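Local atomic coordinates of ThiJ/PfpI domain protein (Brachyspira murdochii, PDB entry 4HCJ), a protein that is of unestablished function but is a DJ-1/PfpI family member, probably a hydrolase, that binds magnesium ions. Residues G77-G80 with C81-L84; Q91-A94 with K95-L98; N141-E145 with N146-S150; N167-V170 with G171-S175. One frame throughout, in Å; residues are numbered along the deposited sequence. Where two conformers were deposited one is given.

Contact 1: G77-G80 with C81-L84; sequences GGIG and CITL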
ATOM      1  N   GLY A  77       6.347   1.265   0.971  1.00  5.98           N
ATOM      2  CA  GLY A  77       7.609   0.621   1.235  1.00  6.04           C
ATOM      3  C   GLY A  77       8.623   1.503   1.952  1.00  5.99           C
ATOM      4  O   GLY A  77       8.299   2.250   2.899  1.00  6.58           O
ATOM      5  N   GLY A  78       9.864   1.396   1.482  1.00  6.58           N
ATOM      6  CA  GLY A  78      11.010   1.984   2.146  1.00  7.02           C
ATOM      7  C   GLY A  78      11.686   0.963   3.035  1.00  6.76           C
ATOM      8  O   GLY A  78      11.090  -0.041   3.430  1.00  7.24           O
ATOM      9  N   ILE A  79      12.929   1.247   3.398  1.00  7.31           N
ATOM     10  CA  ILE A  79      13.685   0.328   4.235  1.00  8.28           C
ATOM     11  C   ILE A  79      12.981   0.051   5.564  1.00  7.86           C
ATOM     12  O   ILE A  79      13.057  -1.062   6.090  1.00  8.46           O
ATOM     13  CB  ILE A  79      15.146   0.835   4.419  1.00 10.30           C
ATOM     14  CG1 ILE A  79      16.016  -0.211   5.130  1.00 13.21           C
ATOM     15  CG2 ILE A  79      15.184   2.187   5.128  1.00 10.66           C
ATOM     16  CD1 ILE A  79      17.509   0.112   5.104  1.00 16.12           C
ATOM     17  N   GLY A  80      12.262   1.041   6.102  1.00  7.49           N
ATOM     18  CA  GLY A  80      11.538   0.814   7.339  1.00  7.57           C
ATOM     19  C   GLY A  80      10.427  -0.225   7.226  1.00  7.37           C
ATOM     20  O   GLY A  80      10.015  -0.815   8.222  1.00  7.74           O
ATOM     21  N   CYS A  81       9.930  -0.455   6.013  1.00  7.40           N
ATOM     22  CA  CYS A  81       8.848  -1.420   5.806  1.00  7.43           C
ATOM     23  C   CYS A  81       9.278  -2.848   6.167  1.00  7.42           C
ATOM     24  O   CYS A  81       8.437  -3.687   6.504  1.00  7.47           O
ATOM     25  CB  CYS A  81       8.361  -1.354   4.360  1.00  8.00           C
ATOM     26  SG  CYS A  81       6.904  -2.361   4.025  1.00  8.05           S
ATOM     27  N   ILE A  82      10.571  -3.136   6.094  1.00  8.11           N
ATOM     28  CA  ILE A  82      11.044  -4.485   6.365  1.00  9.31           C
ATOM     29  C   ILE A  82      10.616  -4.956   7.752  1.00  8.87           C
ATOM     30  O   ILE A  82      10.329  -6.131   7.957  1.00  9.79           O
ATOM     31  CB  ILE A  82      12.566  -4.589   6.149  1.00 12.02           C
ATOM     32  CG1 ILE A  82      12.905  -4.296   4.683  1.00 14.01           C
ATOM     33  CG2 ILE A  82      13.092  -5.961   6.544  1.00 14.72           C
ATOM     34  CD1 ILE A  82      14.376  -4.030   4.417  1.00 18.71           C
ATOM     35  N   THR A  83      10.508  -4.008   8.687  1.00  9.33           N
ATOM     36  CA  THR A  83      10.060  -4.297  10.045  1.00 11.13           C
ATOM     37  C   THR A  83       8.609  -4.781  10.110  1.00 10.37           C
ATOM     38  O   THR A  83       8.201  -5.356  11.104  1.00 12.97           O
ATOM     39  CB  THR A  83      10.239  -3.062  10.985  1.00 13.10           C
ATOM     40  OG1 THR A  83       9.330  -2.012  10.618  1.00 12.68           O
ATOM     41  CG2 THR A  83      11.683  -2.549  10.911  1.00 15.57           C
ATOM     42  N   LEU A  84       7.837  -4.537   9.049  1.00  8.35           N
ATOM     43  CA  LEU A  84       6.419  -4.897   8.978  1.00  8.17           C
ATOM     44  C   LEU A  84       6.142  -6.120   8.110  1.00  7.25           C
ATOM     45  O   LEU A  84       5.009  -6.591   8.058  1.00  7.30           O
ATOM     46  CB  LEU A  84       5.630  -3.722   8.409  1.00  9.61           C
ATOM     47  CG  LEU A  84       5.715  -2.405   9.181  1.00 12.41           C
ATOM     48  CD1 LEU A  84       4.938  -1.304   8.456  1.00 13.43           C
ATOM     49  CD2 LEU A  84       5.206  -2.592  10.595  1.00 13.96           C
TER
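Thr83 turns its hydroxyl back onto the carbonyl of Gly80, and OG1 donates to Gly80 O at 2.8 Å, nearly along the C=O axis (C=O...O angle 173°). With chi1 at 69°, OG1 sits between the backbone N and the carbonyl carbon, the crowded position, which aims it straight at that oxygen. The same oxygen also accepts Thr83 N at 3.3 Å, from well above the carbonyl plane, so one residue grips Gly80 O twice. Cys81 N to Gly78 O (2.9 Å) and Ile82 N to Ile79 O (3.2 Å) repeat the i to i+3 spacing; Gly78, the acceptor in the first of these, has a positive phi. Cys81 holds SG anti to its N and beside its carbonyl carbon; CB lies 3.2 Å from Gly78 O, while SG lies near Gly77 CA, and the side chain also packs on Ile113 of helix 110-116 and on Ser109. On the exposed side Ile82 lays CG1 and CD1 over Ile79 O, and its CD1 meets Ile79 CG1 at 4.2 Å. Gly77 N is tied to Glu23 OE1 in the loop's buried part. The whole is a glycine-rich turn with successive i to i+3 backbone bonds, placed at the carboxyl end of parallel strand 72-75 of the central mixed sheet in this DJ-1/PfpI fold.

Contact 2: Q91-A94 with K95-L98; sequences QGLA and KLFL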
ATOM      1  N   GLN A  91      -0.274  -7.906   7.681  1.00  6.37           N
ATOM      2  CA  GLN A  91      -0.810  -8.973   6.839  1.00  6.57           C
ATOM      3  C   GLN A  91      -2.311  -9.110   7.043  1.00  6.84           C
ATOM      4  O   GLN A  91      -3.069  -9.312   6.090  1.00  7.13           O
ATOM      5  CB  GLN A  91      -0.104 -10.296   7.138  1.00  7.02           C
ATOM      6  CG  GLN A  91       1.371 -10.292   6.792  1.00  7.39           C
ATOM      7  CD  GLN A  91       2.072 -11.547   7.233  1.00  8.60           C
ATOM      8  OE1 GLN A  91       1.444 -12.534   7.598  1.00 11.66           O
ATOM      9  NE2 GLN A  91       3.389 -11.504   7.234  1.00  8.47           N
ATOM     10  N   GLY A  92      -2.749  -8.971   8.292  1.00  7.01           N
ATOM     11  CA  GLY A  92      -4.158  -9.063   8.613  1.00  7.60           C
ATOM     12  C   GLY A  92      -4.964  -7.967   7.927  1.00  7.28           C
ATOM     13  O   GLY A  92      -6.076  -8.212   7.465  1.00  7.66           O
ATOM     14  N   LEU A  93      -4.418  -6.753   7.861  1.00  7.09           N
ATOM     15  CA  LEU A  93      -5.112  -5.678   7.143  1.00  7.34           C
ATOM     16  C   LEU A  93      -5.199  -5.956   5.644  1.00  7.21           C
ATOM     17  O   LEU A  93      -6.214  -5.646   5.013  1.00  7.86           O
ATOM     18  CB  LEU A  93      -4.463  -4.322   7.411  1.00  8.06           C
ATOM     19  CG  LEU A  93      -4.607  -3.797   8.843  1.00  9.67           C
ATOM     20  CD1 LEU A  93      -3.859  -2.478   9.006  1.00 10.14           C
ATOM     21  CD2 LEU A  93      -6.076  -3.628   9.227  1.00 11.15           C
ATOM     22  N   ALA A  94      -4.152  -6.523   5.059  1.00  6.74           N
ATOM     23  CA  ALA A  94      -4.200  -6.877   3.641  1.00  6.97           C
ATOM     24  C   ALA A  94      -5.361  -7.840   3.375  1.00  7.35           C
ATOM     25  O   ALA A  94      -6.148  -7.652   2.443  1.00  8.13           O
ATOM     26  CB  ALA A  94      -2.896  -7.501   3.203  1.00  7.60           C
ATOM     27  N   LYS A  95      -5.471  -8.870   4.208  0.50  7.54           N
ATOM     28  CA  LYS A  95      -6.526  -9.861   4.049  0.50  8.78           C
ATOM     29  C   LYS A  95      -7.904  -9.261   4.321  0.50  9.30           C
ATOM     30  O   LYS A  95      -8.871  -9.558   3.613  0.50 10.05           O
ATOM     31  CB  LYS A  95      -6.276 -11.057   4.971  0.50 10.25           C
ATOM     32  CG  LYS A  95      -4.987 -11.797   4.648  0.50 12.86           C
ATOM     33  CD  LYS A  95      -4.821 -13.072   5.446  0.50 18.16           C
ATOM     34  CE  LYS A  95      -3.429 -13.165   6.045  0.50 20.91           C
ATOM     35  NZ  LYS A  95      -3.354 -12.472   7.365  0.50 21.64           N
ATOM     36  N   LEU A  96      -7.984  -8.414   5.347  1.00  9.48           N
ATOM     37  CA  LEU A  96      -9.250  -7.772   5.718  1.00 10.26           C
ATOM     38  C   LEU A  96      -9.798  -6.966   4.546  1.00  9.27           C
ATOM     39  O   LEU A  96     -10.978  -7.058   4.193  1.00 10.05           O
ATOM     40  CB  LEU A  96      -9.040  -6.848   6.919  1.00 11.33           C
ATOM     41  CG  LEU A  96     -10.241  -6.018   7.389  1.00 12.76           C
ATOM     42  CD1 LEU A  96     -11.281  -6.902   8.020  1.00 14.31           C
ATOM     43  CD2 LEU A  96      -9.758  -4.933   8.351  1.00 13.33           C
ATOM     44  N   PHE A  97      -8.944  -6.148   3.943  1.00  7.85           N
ATOM     45  CA  PHE A  97      -9.390  -5.321   2.828  1.00  7.43           C
ATOM     46  C   PHE A  97      -9.758  -6.179   1.627  1.00  7.96           C
ATOM     47  O   PHE A  97     -10.778  -5.945   0.982  1.00  8.60           O
ATOM     48  CB  PHE A  97      -8.352  -4.253   2.488  1.00  7.25           C
ATOM     49  CG  PHE A  97      -8.496  -3.003   3.318  1.00  7.39           C
ATOM     50  CD1 PHE A  97      -8.159  -2.980   4.656  1.00  8.90           C
ATOM     51  CD2 PHE A  97      -8.987  -1.841   2.747  1.00  7.98           C
ATOM     52  CE1 PHE A  97      -8.314  -1.829   5.406  1.00  9.53           C
ATOM     53  CE2 PHE A  97      -9.150  -0.681   3.499  1.00  8.91           C
ATOM     54  CZ  PHE A  97      -8.815  -0.681   4.830  1.00  9.52           C
ATOM     55  N   LEU A  98      -8.942  -7.190   1.327  1.00  8.03           N
ATOM     56  CA  LEU A  98      -9.263  -8.060   0.192  1.00  9.42           C
ATOM     57  C   LEU A  98     -10.619  -8.731   0.388  1.00 10.85           C
ATOM     58  O   LEU A  98     -11.452  -8.760  -0.524  1.00 11.91           O
ATOM     59  CB  LEU A  98      -8.184  -9.108  -0.043  1.00 11.21           C
ATOM     60  CG  LEU A  98      -8.290  -9.780  -1.418  1.00 14.75           C
ATOM     61  CD1 LEU A  98      -7.847  -8.847  -2.541  1.00 16.38           C
ATOM     62  CD2 LEU A  98      -7.503 -11.075  -1.428  1.00 17.33           C
TER
HETATM   63  O   HOH W   1      -1.035 -13.578   7.951  1.00 26.75           O
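Lys95 folds its side chain back over the peptide of Gln91, one helical turn earlier, with CG 3.5 Å from Gln91 O. Its first two torsions run normally, CG beside the backbone N, but chi3 at -133° and chi4 at 87° bend the tail round, so that NZ returns toward Gln91 O for a weak bond of 3.4 Å. That carbonyl already takes the main-chain N-H of Lys95 in a nearly straight bond (164°). A water completes the link between the two side chains: it donates to Gln91 OE1 at 2.7 Å and accepts from Lys95 NZ. The other end of the same amide is held as well, since Gln91 NE2 donates to Trp85 O; the two partners should fix which way the amide is flipped. Lys95 was modelled in two conformers, so this loop of bonds describes one of them. These turns belong to helix 88-99, the crossover helix of a right-handed beta-alpha-beta unit between parallel strands 72-75 and 103-107. On a different flank Leu93 and Leu96 lie side by side, pointing the same way, and join through their CD2 methyls at 4.0 Å. Phe97 sets the edge of its ring against Leu93 O, which lies near the ring plane and 3.3 Å from CD1. The ring itself packs on Val73, Val104 and Leu11 of three strands, while Ala94 touches Phe75 of strand 72-75.

Contact 3: N141-E145 with N146-S150; sequences NIMSE and NVVVS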
ATOM      1  N   ASN A 141       3.221 -13.822  -9.741  1.00  6.66           N
ATOM      2  CA  ASN A 141       3.904 -13.735 -11.025  1.00  7.01           C
ATOM      3  C   ASN A 141       4.428 -12.326 -11.206  1.00  6.85           C
ATOM      4  O   ASN A 141       3.653 -11.374 -11.194  1.00  7.45           O
ATOM      5  CB  ASN A 141       2.962 -14.057 -12.186  1.00  8.04           C
ATOM      6  CG  ASN A 141       2.148 -15.300 -11.941  1.00  8.56           C
ATOM      7  OD1 ASN A 141       2.704 -16.369 -11.665  1.00  9.15           O
ATOM      8  ND2 ASN A 141       0.827 -15.177 -12.024  1.00  9.07           N
ATOM      9  N   ILE A 142       5.737 -12.185 -11.380  1.00  7.65           N
ATOM     10  CA  ILE A 142       6.332 -10.867 -11.509  1.00  8.11           C
ATOM     11  C   ILE A 142       6.327 -10.418 -12.963  1.00  7.61           C
ATOM     12  O   ILE A 142       6.967 -11.035 -13.834  1.00  9.47           O
ATOM     13  CB  ILE A 142       7.755 -10.821 -10.920  1.00 10.58           C
ATOM     14  CG1 ILE A 142       7.717 -11.167  -9.421  1.00 13.48           C
ATOM     15  CG2 ILE A 142       8.345  -9.434 -11.120  1.00 10.56           C
ATOM     16  CD1 ILE A 142       9.046 -11.180  -8.763  1.00 13.97           C
HETATM   17  N   MSE A 143       5.626  -9.327 -13.244  0.52  7.29           N
HETATM   18  CA  MSE A 143       5.534  -8.808 -14.600  0.52  7.68           C
HETATM   19  C   MSE A 143       6.568  -7.714 -14.840  0.52  7.97           C
HETATM   20  O   MSE A 143       6.911  -6.967 -13.925  0.52  8.08           O
HETATM   21  CB  MSE A 143       4.131  -8.258 -14.850  0.52  7.17           C
HETATM   22  CG  MSE A 143       3.005  -9.113 -14.278  0.52  6.93           C
HETATM   23 SE   MSE A 143       2.958 -10.941 -14.907  0.52  6.96          SE
HETATM   24  CE  MSE A 143       2.363 -10.560 -16.740  0.52 11.92           C
ATOM     25  N   SER A 144       7.050  -7.611 -16.076  0.52  8.23           N
ATOM     26  CA  SER A 144       8.018  -6.591 -16.471  0.52  9.06           C
ATOM     27  C   SER A 144       7.316  -5.260 -16.672  0.52  8.09           C
ATOM     28  O   SER A 144       7.276  -4.730 -17.784  0.52  8.88           O
ATOM     29  CB  SER A 144       8.710  -6.988 -17.781  0.52 12.46           C
ATOM     30  OG  SER A 144       9.440  -8.191 -17.645  0.52 16.21           O
ATOM     31  N   GLU A 145       6.780  -4.699 -15.593  1.00  7.31           N
ATOM     32  CA  GLU A 145       6.032  -3.454 -15.680  1.00  7.38           C
ATOM     33  C   GLU A 145       6.286  -2.633 -14.427  1.00  6.81           C
ATOM     34  O   GLU A 145       6.606  -3.173 -13.360  1.00  7.81           O
ATOM     35  CB  GLU A 145       4.522  -3.730 -15.772  1.00  9.47           C
ATOM     36  CG  GLU A 145       4.075  -4.627 -16.913  1.00 11.74           C
ATOM     37  CD  GLU A 145       4.291  -4.049 -18.302  1.00 14.53           C
ATOM     38  OE1 GLU A 145       4.606  -2.855 -18.477  1.00 14.60           O
ATOM     39  OE2 GLU A 145       4.108  -4.819 -19.262  1.00 18.21           O
ATOM     40  N   ASN A 146       6.077  -1.326 -14.545  1.00  6.52           N
ATOM     41  CA  ASN A 146       6.179  -0.423 -13.408  1.00  6.56           C
ATOM     42  C   ASN A 146       4.976  -0.490 -12.472  1.00  6.22           C
ATOM     43  O   ASN A 146       5.128  -0.278 -11.267  1.00  6.23           O
ATOM     44  CB  ASN A 146       6.363   1.011 -13.909  1.00  7.36           C
ATOM     45  CG  ASN A 146       7.725   1.209 -14.554  1.00  7.76           C
ATOM     46  OD1 ASN A 146       8.751   0.951 -13.934  1.00  8.43           O
ATOM     47  ND2 ASN A 146       7.745   1.576 -15.822  1.00  9.65           N
ATOM     48  N   VAL A 147       3.793  -0.733 -13.037  1.00  5.85           N
ATOM     49  CA  VAL A 147       2.539  -0.812 -12.293  1.00  6.20           C
ATOM     50  C   VAL A 147       1.717  -1.940 -12.895  1.00  5.99           C
ATOM     51  O   VAL A 147       1.708  -2.122 -14.128  1.00  6.59           O
ATOM     52  CB  VAL A 147       1.713   0.506 -12.414  1.00  7.44           C
ATOM     53  CG1 VAL A 147       0.423   0.416 -11.615  1.00  8.50           C
ATOM     54  CG2 VAL A 147       2.528   1.704 -11.965  1.00  7.86           C
ATOM     55  N   VAL A 148       1.041  -2.711 -12.047  1.00  6.01           N
ATOM     56  CA  VAL A 148       0.184  -3.802 -12.508  1.00  6.28           C
ATOM     57  C   VAL A 148      -1.139  -3.744 -11.773  1.00  6.18           C
ATOM     58  O   VAL A 148      -1.184  -3.774 -10.540  1.00  6.82           O
ATOM     59  CB  VAL A 148       0.813  -5.204 -12.288  1.00  6.72           C
ATOM     60  CG1 VAL A 148      -0.129  -6.313 -12.746  1.00  7.33           C
ATOM     61  CG2 VAL A 148       2.173  -5.314 -12.971  1.00  7.41           C
ATOM     62  N   VAL A 149      -2.229  -3.690 -12.539  1.00  6.75           N
ATOM     63  CA  VAL A 149      -3.576  -3.769 -11.994  1.00  7.15           C
ATOM     64  C   VAL A 149      -4.119  -5.166 -12.269  1.00  6.89           C
ATOM     65  O   VAL A 149      -4.222  -5.576 -13.432  1.00  8.05           O
ATOM     66  CB  VAL A 149      -4.509  -2.716 -12.642  1.00  7.95           C
ATOM     67  CG1 VAL A 149      -5.950  -2.906 -12.169  1.00  8.94           C
ATOM     68  CG2 VAL A 149      -4.011  -1.307 -12.345  1.00  8.67           C
ATOM     69  N   SER A 150      -4.471  -5.884 -11.205  1.00  6.88           N
ATOM     70  CA  SER A 150      -5.020  -7.236 -11.300  1.00  7.52           C
ATOM     71  C   SER A 150      -6.313  -7.271 -10.498  1.00  7.73           C
ATOM     72  O   SER A 150      -6.317  -7.603  -9.307  1.00  7.66           O
ATOM     73  CB  SER A 150      -4.008  -8.262 -10.776  1.00  7.85           C
ATOM     74  OG  SER A 150      -2.875  -8.250 -11.626  1.00  7.97           O
TER
HETATM   75  O   HOH W   2       5.247  -0.507 -17.235  1.00 17.84           O
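Met143, present as selenomethionine, and Val148 cross at about a right angle, touching through Met143 CB and Val148 CG2. Val148 CG2 lies beside its own backbone N and meets two side chains on one side: Met143 CB and Glu145 CB are each 4.0 Å from this methyl. The outer part of Met143 then turns off, bent at chi2 (-58°) and chi3, so SE and CE lead away from the valine; a second conformer was deposited. Ser144 is the centre of an inverse gamma turn, with a weak Glu145 N to Met143 O bond of 2.8 Å, and this tight bend begins the connection from short strand 141-142 to edge strand 147-150 of the main sheet. Glu145 curls at chi2 (-65°), bringing its carboxylate round to a water that donates to OE1 at 2.7 Å and accepts from Asn146 N at 2.9 Å. No direct hydrogen bond joins the two segments. Asn146 sets off away from 141-145, and its OD1 accepts from Asn157 ND2. Glu145 O accepts from Thr126 OG1, while Val147, directed away from 141-145, packs on Ala156 of strand 153-156.

Contact 4: N167-V170 with G171-S175; sequences NAVV and GVLNS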
ATOM      1  N   ASN A 167      -2.006   7.137  -9.935  1.00  6.72           N
ATOM      2  CA  ASN A 167      -2.971   7.315 -11.011  1.00  7.63           C
ATOM      3  C   ASN A 167      -3.730   6.019 -11.309  1.00  7.34           C
ATOM      4  O   ASN A 167      -4.936   6.049 -11.589  1.00  7.44           O
ATOM      5  CB  ASN A 167      -2.288   7.836 -12.281  1.00  8.72           C
ATOM      6  CG  ASN A 167      -1.870   9.295 -12.172  1.00 10.33           C
ATOM      7  OD1 ASN A 167      -2.527  10.092 -11.515  1.00 11.21           O
ATOM      8  ND2 ASN A 167      -0.779   9.655 -12.854  1.00 12.02           N
ATOM      9  N   ALA A 168      -3.029   4.883 -11.269  1.00  6.64           N
ATOM     10  CA  ALA A 168      -3.686   3.598 -11.513  1.00  7.14           C
ATOM     11  C   ALA A 168      -4.704   3.266 -10.421  1.00  6.76           C
ATOM     12  O   ALA A 168      -5.801   2.795 -10.709  1.00  7.40           O
ATOM     13  CB  ALA A 168      -2.657   2.475 -11.646  1.00  7.78           C
ATOM     14  N   VAL A 169      -4.346   3.530  -9.162  1.00  6.72           N
ATOM     15  CA  VAL A 169      -5.267   3.315  -8.052  1.00  6.75           C
ATOM     16  C   VAL A 169      -6.509   4.207  -8.195  1.00  6.84           C
ATOM     17  O   VAL A 169      -7.641   3.734  -8.021  1.00  7.31           O
ATOM     18  CB  VAL A 169      -4.562   3.518  -6.697  1.00  6.92           C
ATOM     19  CG1 VAL A 169      -5.562   3.514  -5.550  1.00  7.32           C
ATOM     20  CG2 VAL A 169      -3.505   2.434  -6.492  1.00  7.44           C
ATOM     21  N   VAL A 170      -6.305   5.489  -8.514  1.00  6.77           N
ATOM     22  CA  VAL A 170      -7.434   6.393  -8.736  1.00  7.28           C
ATOM     23  C   VAL A 170      -8.329   5.866  -9.868  1.00  7.56           C
ATOM     24  O   VAL A 170      -9.557   5.923  -9.760  1.00  8.30           O
ATOM     25  CB  VAL A 170      -6.943   7.825  -9.027  1.00  7.79           C
ATOM     26  CG1 VAL A 170      -8.091   8.698  -9.563  1.00  8.42           C
ATOM     27  CG2 VAL A 170      -6.333   8.446  -7.766  1.00  8.19           C
ATOM     28  N   GLY A 171      -7.731   5.365 -10.952  1.00  8.13           N
ATOM     29  CA  GLY A 171      -8.514   4.814 -12.045  1.00  8.99           C
ATOM     30  C   GLY A 171      -9.410   3.669 -11.599  1.00  9.07           C
ATOM     31  O   GLY A 171     -10.582   3.595 -11.968  1.00 10.42           O
ATOM     32  N   VAL A 172      -8.881   2.766 -10.784  1.00  8.78           N
ATOM     33  CA  VAL A 172      -9.695   1.667 -10.265  1.00  9.28           C
ATOM     34  C   VAL A 172     -10.812   2.197  -9.357  1.00  9.35           C
ATOM     35  O   VAL A 172     -11.969   1.832  -9.501  1.00 10.82           O
ATOM     36  CB  VAL A 172      -8.826   0.631  -9.531  1.00 10.17           C
ATOM     37  CG1 VAL A 172      -9.698  -0.433  -8.922  1.00 11.50           C
ATOM     38  CG2 VAL A 172      -7.787   0.005 -10.476  1.00 10.76           C
ATOM     39  N   LEU A 173     -10.468   3.100  -8.455  1.00  8.75           N
ATOM     40  CA  LEU A 173     -11.459   3.638  -7.537  1.00  8.80           C
ATOM     41  C   LEU A 173     -12.556   4.429  -8.241  1.00  9.15           C
ATOM     42  O   LEU A 173     -13.728   4.363  -7.858  1.00  9.98           O
ATOM     43  CB  LEU A 173     -10.778   4.532  -6.513  1.00  8.94           C
ATOM     44  CG  LEU A 173      -9.921   3.760  -5.507  1.00 11.33           C
ATOM     45  CD1 LEU A 173      -9.129   4.740  -4.672  1.00 11.31           C
ATOM     46  CD2 LEU A 173     -10.786   2.857  -4.633  1.00 16.32           C
ATOM     47  N   ASN A 174     -12.196   5.183  -9.271  1.00  9.94           N
ATOM     48  CA  ASN A 174     -13.187   6.023  -9.943  1.00 10.95           C
ATOM     49  C   ASN A 174     -14.203   5.208 -10.733  1.00 12.34           C
ATOM     50  O   ASN A 174     -15.255   5.719 -11.120  1.00 13.87           O
ATOM     51  CB  ASN A 174     -12.513   7.095 -10.807  1.00 12.19           C
ATOM     52  CG  ASN A 174     -12.088   8.327 -10.005  1.00 14.38           C
ATOM     53  OD1 ASN A 174     -12.483   8.513  -8.847  1.00 15.71           O
ATOM     54  ND2 ASN A 174     -11.334   9.203 -10.643  1.00 15.90           N
ATOM     55  N   SER A 175     -13.909   3.937 -10.969  1.00 13.44           N
ATOM     56  CA  SER A 175     -14.886   3.084 -11.626  1.00 16.84           C
ATOM     57  C   SER A 175     -15.903   2.491 -10.640  1.00 17.43           C
ATOM     58  O   SER A 175     -16.819   1.772 -11.047  1.00 20.04           O
ATOM     59  CB  SER A 175     -14.184   1.997 -12.444  1.00 21.56           C
ATOM     60  OG  SER A 175     -13.588   2.561 -13.604  1.00 26.84           O
TER
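Val169 and Leu173 stand side by side on the buried face of helix 162-174, the C-terminal helix flanking the sheet of the alpha-beta-alpha sandwich, and meet through CG1 and CD1 at 3.9 Å. Both point the same way. Leu173 has CG beside its backbone N (chi1 -71°), which sets CG 3.4 Å from Val169 O, over a carbonyl already occupied by Leu173 N at 2.9 Å in a nearly straight bond (168°). Val169 packs on Ala105 of strand 103-107 and Phe31 of helix 21-33; Leu173 packs on Ile103 of the same strand and on Tyr36 in a loop. Val172 belongs to the neighbouring strip: its CG2 lies 3.4 Å from Ala168 O, which also accepts Val172 N at 3.1 Å. The outer face is looser. Asn167 and Gly171 are exposed and joined by a main-chain bond, Gly171 N to Asn167 O at 2.9 Å, with no side chain on the glycine. Near the last turn Asn174 lies alongside Val170, pointing the same way. Its amide has a partner outside the two segments, OD1 accepting from Tyr36 OH, while ND2 lies beside the valine. There the contact is between a methyl and an amide nitrogen: Val170 CG1 lies 3.5 Å from Asn174 ND2.

In the fold
The four contacts follow one another along the chain without overlap, each within a continuous stretch. Contact 1 lies in the loop after strand 72-75 and contact 2 on helix 88-99, which that loop enters; their centres are about 17 Å apart. Contacts 3 and 4, with centres about 16 Å apart, are the pair that touches: Val147 CG1 packs on Ala168 CB at 3.7 Å, and Val149 CG1 on Val172 CG2. Contact 3 thus links strand 141-142, paired with 124-125 in a small parallel sheet, to the main sheet, whose edge strand 147-150 carries helix 162-174. Contacts 1 and 4 lie on opposite sides of the chain's centre, about 25 Å apart between centres.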